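Local coordinates for F-actin-capping protein subunit alpha (Plasmodium berghei, PDB 7A0H), which caps actin filaments as an atypical homodimer of alpha subunits, probably by binding their fast-growing barbed ends, at the interface of chains A and B. Sequence-based numbering; all coordinates share one arbitrary frame. Chains: chain A/B, F-actin-capping protein subunit alpha.

Contacts 1 and 2 are neighbouring patches of one asymmetric homodimer interface, with the centres of their C-alpha atoms about 14 Å apart. The C-terminal tail of chain A ties them together. Its residues 277-280 and 282 serve contact 1, and A:Ile283, at the start of strand 283-285, reaches contact 2. In chain B the loop with B:Phe220 and B:Asp222 also spans both. Residue 280 plays a different part in each copy: in chain B it lies on long helix 243-281 and serves contact 2, whereas in chain A the helix stops at 266 and it serves contact 1 from a loop. One sequence thus takes two shapes to build the dimer.

Contact 1: the interface of chains A and B. Residues chain A 277-280, 282; chain B 183, 189, 220.
The side-chain amine nitrogen NZ of A:Lys282 is gripped from both chains. It donates to the phenol oxygen OH of B:Tyr183 at 2.8 Å, lying in the plane of the ring at its edge. It also donates to the backbone carbonyl O of A:Asn279 at 2.9 Å, tilted 24° from the carbonyl plane. The lysine chain is extended until its last torsion, where a bend (chi4 49°) turns NZ to these two oxygens. If charged, the lysine may polarise the phenol. A water lies beside NZ. It also touches the carbonyl O of A:Asn279 at 2.8 Å and, more loosely, the phenol OH and the backbone N of B:Phe220.

The B:Tyr183 ring is held between two groups of its own chain. CB of B:Ala189 sits over the centre of one face, and CB of B:Phe220 covers the other face nearer the rim. Ring atom CE1 lies 3.6 Å from the carbonyl O of A:Asn279.

A:Thr280 buries 62 Å² against chain B. Its CB packs on CD1 of B:Phe220 at 3.7 Å. Its methyl CG2, anti to the carbonyl carbon, lies over the rim of the phenylalanine ring and meets CD1 of B:Tyr183 at 3.9 Å.

Chain A supplies 3-10 helix 276-278 and the loop after it. Chain B supplies strand 187-198, with B:Ala189, and the loops bearing B:Tyr183 and B:Phe220.

Contact 2: the interface of chains A and B. Residues chain A 217, 225-227, 283; chain B 222, 224-225, 276, 280.
A hydrogen bond across this patch runs from the backbone N of A:Asn226 to the carboxylate OD2 of B:Asp222. It is 2.9 Å long and fairly straight, 161° at the hydrogen. The N-H comes from above the carboxylate plane. With CG anti to the backbone N (chi1 179°), the carboxylate of B:Asp222 reaches across to the backbone of A:Asn226. OD2 also lies 3.3 Å from CB of A:Ile225, the two side chains crossing at about a right angle.

Within chain B, the other carboxylate oxygen, OD1, accepts two bonds from B:Asn224. The backbone N comes from well above the carboxylate plane at 3.0 Å. The side-chain amide ND2 meets the syn lone pair. Together they probably fix the rotation of the carboxylate and leave OD2 turned to chain A.

Apolar packing makes up much of the rest. The tip CD1 of A:Ile225 meets CD1 of the same residue in the other copy, B:Ile225, at 3.9 Å, the two side chains crossing at a slant. B:Leu276 fans out its branches: CD1 touches CD2 of A:Leu217 at 3.7 Å, and CD2 touches CD1 of A:Ile283 at 3.6 Å.

The A:Phe227 ring meets chain B by a face and an edge. CG of B:Leu276 lies over one face toward the rim. The hydroxyl OG1 of B:Thr280 sits in plane at the edge, 3.3 Å from CE1. OG1 also donates to the backbone O of B:Leu276 one turn earlier in the helix, which probably helps hold the hydroxyl at the ring edge.

The patch joins strands 206-220, 223-238 and 283-285 of chain A to a loop and helix 243-281 of chain B, and so helps hold the homodimer together.

Contact 1: the interface of chains A and B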
# COMPACT_ATOMS: atom_id res chain seq x y z
N ILE A 277 -3.39 4.73 -16.01
CA ILE A 277 -4.07 3.68 -15.27
C ILE A 277 -3.25 2.41 -15.30
O ILE A 277 -3.02 1.77 -14.26
CB ILE A 277 -5.46 3.47 -15.90
CG1 ILE A 277 -6.22 4.79 -15.79
CG2 ILE A 277 -6.18 2.38 -15.19
CD1 ILE A 277 -6.74 5.28 -17.10
N LYS A 278 -2.78 2.03 -16.49
CA LYS A 278 -1.89 0.89 -16.67
C LYS A 278 -0.42 1.18 -16.33
O LYS A 278 0.39 0.24 -16.41
CB LYS A 278 -2.03 0.34 -18.10
CG LYS A 278 -1.64 1.29 -19.23
CD LYS A 278 -2.37 0.98 -20.57
CE LYS A 278 -3.68 1.79 -20.73
NZ LYS A 278 -4.38 1.73 -22.08
N ASN A 279 -0.04 2.44 -16.02
CA ASN A 279 1.36 2.84 -15.89
C ASN A 279 1.93 2.52 -14.51
O ASN A 279 1.46 3.04 -13.48
CB ASN A 279 1.52 4.34 -16.21
CG ASN A 279 2.94 4.73 -16.74
OD1 ASN A 279 3.96 4.33 -16.19
ND2 ASN A 279 2.98 5.53 -17.80
N THR A 280 3.00 1.72 -14.49
CA THR A 280 3.69 1.41 -13.26
C THR A 280 4.28 2.65 -12.60
O THR A 280 4.52 2.64 -11.38
CB THR A 280 4.83 0.42 -13.51
OG1 THR A 280 5.80 1.03 -14.37
CG2 THR A 280 4.30 -0.86 -14.14
N LYS A 282 3.58 6.31 -11.91
CA LYS A 282 2.76 7.51 -11.87
C LYS A 282 3.53 8.69 -11.31
O LYS A 282 3.16 9.85 -11.55
CB LYS A 282 1.49 7.25 -11.06
CG LYS A 282 0.55 6.19 -11.73
CD LYS A 282 -0.66 5.97 -10.88
CE LYS A 282 -1.66 4.96 -11.55
NZ LYS A 282 -0.98 3.70 -12.02
N TYR B 183 -0.55 -4.89 -13.34
CA TYR B 183 0.78 -4.43 -13.71
C TYR B 183 1.62 -5.63 -14.15
O TYR B 183 2.26 -5.60 -15.21
CB TYR B 183 1.42 -3.71 -12.51
CG TYR B 183 0.74 -2.40 -12.10
CD1 TYR B 183 0.65 -1.30 -12.98
CD2 TYR B 183 0.21 -2.25 -10.82
CE1 TYR B 183 0.04 -0.13 -12.59
CE2 TYR B 183 -0.40 -1.07 -10.45
CZ TYR B 183 -0.46 -0.02 -11.33
OH TYR B 183 -1.04 1.14 -10.91
N ALA B 189 -3.68 -3.16 -11.28
CA ALA B 189 -3.58 -1.78 -11.75
C ALA B 189 -4.94 -1.10 -11.80
O ALA B 189 -5.13 -0.03 -11.21
CB ALA B 189 -2.94 -1.70 -13.14
N PHE B 220 0.99 1.17 -8.41
CA PHE B 220 2.07 0.21 -8.33
C PHE B 220 3.07 0.63 -7.26
O PHE B 220 3.52 -0.20 -6.48
CB PHE B 220 2.73 0.07 -9.69
CG PHE B 220 3.85 -0.91 -9.73
CD1 PHE B 220 5.13 -0.48 -9.95
CD2 PHE B 220 3.61 -2.27 -9.61
CE1 PHE B 220 6.16 -1.39 -10.02
CE2 PHE B 220 4.65 -3.18 -9.69
CZ PHE B 220 5.91 -2.74 -9.89
O HOH W 1 1.15 3.41 -10.70

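Contact 2: the interface of chains A and B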
# COMPACT_ATOMS: atom_id res chain seq x y z
N LEU A 217 6.15 7.75 3.42
CA LEU A 217 4.92 8.46 3.74
C LEU A 217 3.93 7.35 4.15
O LEU A 217 3.78 6.33 3.45
CB LEU A 217 4.40 9.25 2.55
CG LEU A 217 3.15 10.15 2.74
CD1 LEU A 217 3.49 11.37 3.75
CD2 LEU A 217 2.61 10.63 1.43
N ILE A 225 -1.00 4.61 4.65
CA ILE A 225 -0.34 4.00 3.50
C ILE A 225 1.10 3.63 3.83
O ILE A 225 1.50 3.58 5.00
CB ILE A 225 -0.41 4.94 2.29
CG1 ILE A 225 0.41 6.23 2.54
CG2 ILE A 225 -1.86 5.26 1.96
CD1 ILE A 225 0.66 7.04 1.22
N ASN A 226 1.91 3.40 2.80
CA ASN A 226 3.27 2.89 3.00
C ASN A 226 4.06 3.17 1.74
O ASN A 226 4.52 2.24 1.07
CB ASN A 226 3.21 1.40 3.34
CG ASN A 226 4.50 0.85 3.91
OD1 ASN A 226 5.42 1.56 4.43
ND2 ASN A 226 4.57 -0.47 3.86
N PHE A 227 4.19 4.46 1.41
CA PHE A 227 4.83 4.90 0.19
C PHE A 227 6.32 5.17 0.46
O PHE A 227 6.69 6.13 1.15
CB PHE A 227 4.12 6.15 -0.32
CG PHE A 227 4.79 6.78 -1.50
CD1 PHE A 227 5.24 8.07 -1.44
CD2 PHE A 227 4.93 6.07 -2.67
CE1 PHE A 227 5.85 8.65 -2.51
CE2 PHE A 227 5.48 6.64 -3.77
CZ PHE A 227 5.98 7.93 -3.68
N ILE A 283 4.61 8.41 -10.59
CA ILE A 283 5.50 9.40 -10.04
C ILE A 283 6.85 9.18 -10.68
O ILE A 283 7.31 8.03 -10.71
CB ILE A 283 5.60 9.32 -8.52
CG1 ILE A 283 4.21 9.61 -7.94
CG2 ILE A 283 6.68 10.22 -8.03
CD1 ILE A 283 4.12 9.41 -6.47
N ASP B 222 2.57 1.77 -4.48
CA ASP B 222 2.08 1.46 -3.14
C ASP B 222 0.65 0.94 -3.25
O ASP B 222 -0.25 1.71 -3.56
CB ASP B 222 2.13 2.71 -2.22
CG ASP B 222 1.59 2.44 -0.80
OD1 ASP B 222 1.46 1.26 -0.44
OD2 ASP B 222 1.25 3.39 -0.03
N ASN B 224 -1.41 0.39 -0.98
CA ASN B 224 -2.32 1.04 -0.04
C ASN B 224 -2.87 2.34 -0.60
O ASN B 224 -3.79 2.91 -0.01
CB ASN B 224 -1.63 1.30 1.30
CG ASN B 224 -1.10 0.04 1.94
OD1 ASN B 224 -1.85 -0.79 2.45
ND2 ASN B 224 0.22 -0.12 1.89
N ILE B 225 -2.40 2.77 -1.77
CA ILE B 225 -2.90 3.95 -2.45
C ILE B 225 -3.81 3.46 -3.56
O ILE B 225 -3.34 2.99 -4.61
CB ILE B 225 -1.78 4.79 -3.05
CG1 ILE B 225 -0.97 5.48 -1.98
CG2 ILE B 225 -2.35 5.82 -3.98
CD1 ILE B 225 0.35 5.83 -2.48
N LEU B 276 0.87 13.38 -3.45
CA LEU B 276 1.77 12.40 -2.87
C LEU B 276 3.18 12.99 -2.82
O LEU B 276 3.83 12.99 -1.77
CB LEU B 276 1.68 11.16 -3.75
CG LEU B 276 1.94 9.76 -3.25
CD1 LEU B 276 1.36 9.49 -1.90
CD2 LEU B 276 1.24 8.90 -4.31
N THR B 280 5.33 13.88 0.45
CA THR B 280 6.61 13.23 0.62
C THR B 280 7.76 14.22 0.79
O THR B 280 8.71 13.92 1.55
CB THR B 280 6.83 12.28 -0.57
OG1 THR B 280 5.72 11.36 -0.71
CG2 THR B 280 8.15 11.50 -0.31